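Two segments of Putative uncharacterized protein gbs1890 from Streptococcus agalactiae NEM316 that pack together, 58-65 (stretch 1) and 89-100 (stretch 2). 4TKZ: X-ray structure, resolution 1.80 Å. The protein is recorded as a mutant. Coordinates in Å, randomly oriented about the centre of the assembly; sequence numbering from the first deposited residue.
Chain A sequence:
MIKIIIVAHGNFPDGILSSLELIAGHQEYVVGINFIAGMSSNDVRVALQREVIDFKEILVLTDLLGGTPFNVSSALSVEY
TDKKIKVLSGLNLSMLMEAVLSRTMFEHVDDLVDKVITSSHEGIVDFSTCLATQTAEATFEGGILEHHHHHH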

# COMPACT_ATOMS: atom_id res chain seq x y z
N ILE A 58 3.24 -5.15 19.63
CA ILE A 58 3.69 -5.29 18.24
C ILE A 58 2.55 -5.12 17.24
O ILE A 58 1.51 -5.78 17.33
CB ILE A 58 4.37 -6.66 18.00
CG1 ILE A 58 5.62 -6.79 18.88
CG2 ILE A 58 4.75 -6.86 16.54
CD1 ILE A 58 5.77 -8.16 19.51
N LEU A 59 2.75 -4.23 16.28
CA LEU A 59 1.77 -4.06 15.22
C LEU A 59 2.36 -4.59 13.93
O LEU A 59 3.39 -4.10 13.46
CB LEU A 59 1.37 -2.58 15.08
CG LEU A 59 0.38 -2.27 13.95
CD1 LEU A 59 -0.93 -3.03 14.11
CD2 LEU A 59 0.13 -0.78 13.87
N VAL A 60 1.71 -5.60 13.36
CA VAL A 60 2.16 -6.18 12.10
C VAL A 60 1.28 -5.75 10.94
O VAL A 60 0.07 -6.04 10.90
CB VAL A 60 2.19 -7.72 12.15
CG1 VAL A 60 2.76 -8.24 10.84
CG2 VAL A 60 3.01 -8.21 13.34
N LEU A 61 1.89 -5.04 10.00
CA LEU A 61 1.13 -4.54 8.86
C LEU A 61 1.43 -5.41 7.64
O LEU A 61 2.56 -5.50 7.19
CB LEU A 61 1.51 -3.08 8.59
CG LEU A 61 1.42 -2.23 9.86
CD1 LEU A 61 1.83 -0.79 9.55
CD2 LEU A 61 -0.01 -2.29 10.41
N THR A 62 0.40 -6.05 7.10
CA THR A 62 0.63 -6.96 5.98
C THR A 62 -0.16 -6.56 4.77
O THR A 62 -1.17 -5.87 4.90
CB THR A 62 0.22 -8.41 6.32
OG1 THR A 62 -1.21 -8.50 6.43
CG2 THR A 62 0.88 -8.84 7.62
N ASP A 63 0.27 -7.02 3.61
CA ASP A 63 -0.30 -6.49 2.38
C ASP A 63 -1.71 -6.95 2.08
O ASP A 63 -2.58 -6.13 1.79
CB ASP A 63 0.63 -6.73 1.17
CG ASP A 63 1.06 -8.18 1.01
OD1 ASP A 63 0.78 -9.02 1.88
OD2 ASP A 63 1.70 -8.47 -0.02
N LEU A 64 -1.95 -8.25 2.20
CA LEU A 64 -3.08 -8.85 1.52
C LEU A 64 -3.72 -9.93 2.38
O LEU A 64 -3.05 -10.87 2.81
CB LEU A 64 -2.59 -9.43 0.20
CG LEU A 64 -3.57 -9.73 -0.93
CD1 LEU A 64 -4.35 -8.47 -1.32
CD2 LEU A 64 -2.80 -10.27 -2.11
N LEU A 65 -5.02 -9.78 2.63
CA LEU A 65 -5.79 -10.77 3.38
C LEU A 65 -5.70 -12.14 2.76
O LEU A 65 -5.98 -12.32 1.57
CB LEU A 65 -7.26 -10.35 3.46
CG LEU A 65 -8.18 -11.32 4.19
CD1 LEU A 65 -7.83 -11.37 5.66
CD2 LEU A 65 -9.63 -10.93 3.99
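Stretch 2, residues 89-100: SGLNLSMLMEAV

Stretch 2 begins with Ser89 in an extended conformation beside Thr62, at the end of strand 58-62, turns at Gly90 and Leu91, and returns as a helix from Leu93 onward. The helix runs nearly antiparallel to the strand, with 166° between their N-to-C directions and a closest axial approach of 10.1 Å. The backbones come closest at the turn (Thr62 CA to Ser89 CA 4.8 Å, Asp63 CA to Leu91 CA 5.0 Å), and farther along side chains bridge the gap.

At the turn, Gly90 N donates to Asp63 O (3.2 Å), and Leu91 N makes a weak hydrogen bond to Thr62 O (3.3 Å). The same Thr62 O receives a CA-H contact from Ser89 CA at 3.3 Å. Gly90 has phi/psi of 88/21°, where a CB would be jammed against the carbonyl oxygen of Ser89; the backbone here calls for glycine. A water donates to both Asp63 O and Leu91 O, at 2.8 Å each, linking the two stretches in addition to the direct bonds.

Asn92 then caps the helix. Its p rotamer (chi1 57°) brings OD1 within 2.9 Å of Met95 N, satisfying an amide that has no earlier helical carbonyl to bond.

Leu61, in the m,t rotamer, is the centre of the apolar contact. Its CA-to-CB bond points sideways, yet its branches spread along stretch 2: CD2 lies 3.9 Å from Met95 SD and CD1 lies 4.1 Å from Leu96 CD1, while CB meets Leu91 CD1 at 4.0 Å. The CA-to-CB bonds of Leu91 (t,p) and Met95 both point toward stretch 1, and the t,t,m conformation of Met95 extends the chain before chi3 bends at the sulfur, which rests against Leu61. One strand repeat away, Leu59 (t,p) directs CD2 to Ala99 CB at 3.7 Å, its side chain covering nearly half of the 8.2 Å between Leu59 CA and Ala99 CA.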

# COMPACT_ATOMS: atom_id res chain seq x y z
N SER A 89 -4.33 -6.54 7.60
CA SER A 89 -4.13 -6.60 6.15
C SER A 89 -4.54 -5.26 5.55
O SER A 89 -5.07 -4.40 6.26
CB SER A 89 -4.96 -7.71 5.52
OG SER A 89 -6.34 -7.49 5.73
N GLY A 90 -4.28 -5.07 4.26
CA GLY A 90 -4.73 -3.88 3.54
C GLY A 90 -3.77 -2.72 3.59
O GLY A 90 -4.16 -1.57 3.38
N LEU A 91 -2.50 -3.02 3.88
CA LEU A 91 -1.48 -1.99 4.13
C LEU A 91 -1.42 -0.93 3.04
O LEU A 91 -1.21 -1.25 1.87
CB LEU A 91 -0.10 -2.64 4.28
CG LEU A 91 1.11 -1.70 4.27
CD1 LEU A 91 1.04 -0.73 5.44
CD2 LEU A 91 2.40 -2.50 4.32
N ASN A 92 -1.65 0.32 3.44
CA ASN A 92 -1.41 1.48 2.56
C ASN A 92 -0.53 2.50 3.28
O ASN A 92 -0.19 2.29 4.44
CB ASN A 92 -2.71 2.09 2.00
CG ASN A 92 -3.70 2.51 3.07
OD1 ASN A 92 -3.32 2.80 4.20
ND2 ASN A 92 -4.98 2.58 2.70
N LEU A 93 -0.13 3.59 2.63
CA LEU A 93 0.78 4.50 3.32
C LEU A 93 0.07 5.19 4.49
O LEU A 93 0.71 5.53 5.48
CB LEU A 93 1.44 5.51 2.36
CG LEU A 93 2.54 6.43 2.90
CD1 LEU A 93 3.66 5.66 3.56
CD2 LEU A 93 3.12 7.31 1.77
N SER A 94 -1.24 5.37 4.38
CA SER A 94 -2.02 5.95 5.48
C SER A 94 -1.91 5.10 6.74
O SER A 94 -1.74 5.63 7.84
CB SER A 94 -3.50 6.05 5.08
OG SER A 94 -3.72 7.07 4.12
N MET A 95 -2.03 3.79 6.56
CA MET A 95 -1.93 2.84 7.67
C MET A 95 -0.57 3.00 8.35
O MET A 95 -0.48 3.11 9.58
CB MET A 95 -2.12 1.41 7.15
CG MET A 95 -2.22 0.37 8.24
SD MET A 95 -2.47 -1.26 7.54
CE MET A 95 -4.20 -1.18 7.09
N LEU A 96 0.48 3.05 7.54
CA LEU A 96 1.84 3.15 8.07
C LEU A 96 2.11 4.48 8.75
O LEU A 96 2.68 4.53 9.85
CB LEU A 96 2.87 2.93 6.94
CG LEU A 96 4.33 2.96 7.36
CD1 LEU A 96 4.62 2.02 8.54
CD2 LEU A 96 5.20 2.60 6.16
N MET A 97 1.72 5.57 8.10
CA MET A 97 1.98 6.88 8.68
C MET A 97 1.24 7.04 10.01
O MET A 97 1.79 7.58 10.98
CB MET A 97 1.60 7.99 7.70
CG MET A 97 2.48 8.07 6.44
SD MET A 97 4.27 8.14 6.74
CE MET A 97 4.35 9.62 7.76
N GLU A 98 0.01 6.56 10.08
CA GLU A 98 -0.77 6.68 11.31
C GLU A 98 -0.12 5.92 12.46
O GLU A 98 -0.03 6.42 13.58
CB GLU A 98 -2.20 6.18 11.12
CG GLU A 98 -3.13 6.61 12.26
CD GLU A 98 -3.32 8.13 12.30
OE1 GLU A 98 -4.10 8.64 11.49
OE2 GLU A 98 -2.69 8.80 13.15
N ALA A 99 0.32 4.70 12.18
CA ALA A 99 0.95 3.89 13.22
C ALA A 99 2.19 4.60 13.75
O ALA A 99 2.39 4.71 14.97
CB ALA A 99 1.29 2.50 12.69
N VAL A 100 3.00 5.11 12.83
CA VAL A 100 4.24 5.79 13.19
C VAL A 100 3.97 7.08 13.97
O VAL A 100 4.55 7.32 15.03
CB VAL A 100 5.07 6.12 11.94
CG1 VAL A 100 6.20 7.11 12.27
CG2 VAL A 100 5.62 4.84 11.32
O HOH W 1 -1.40 -3.78 0.79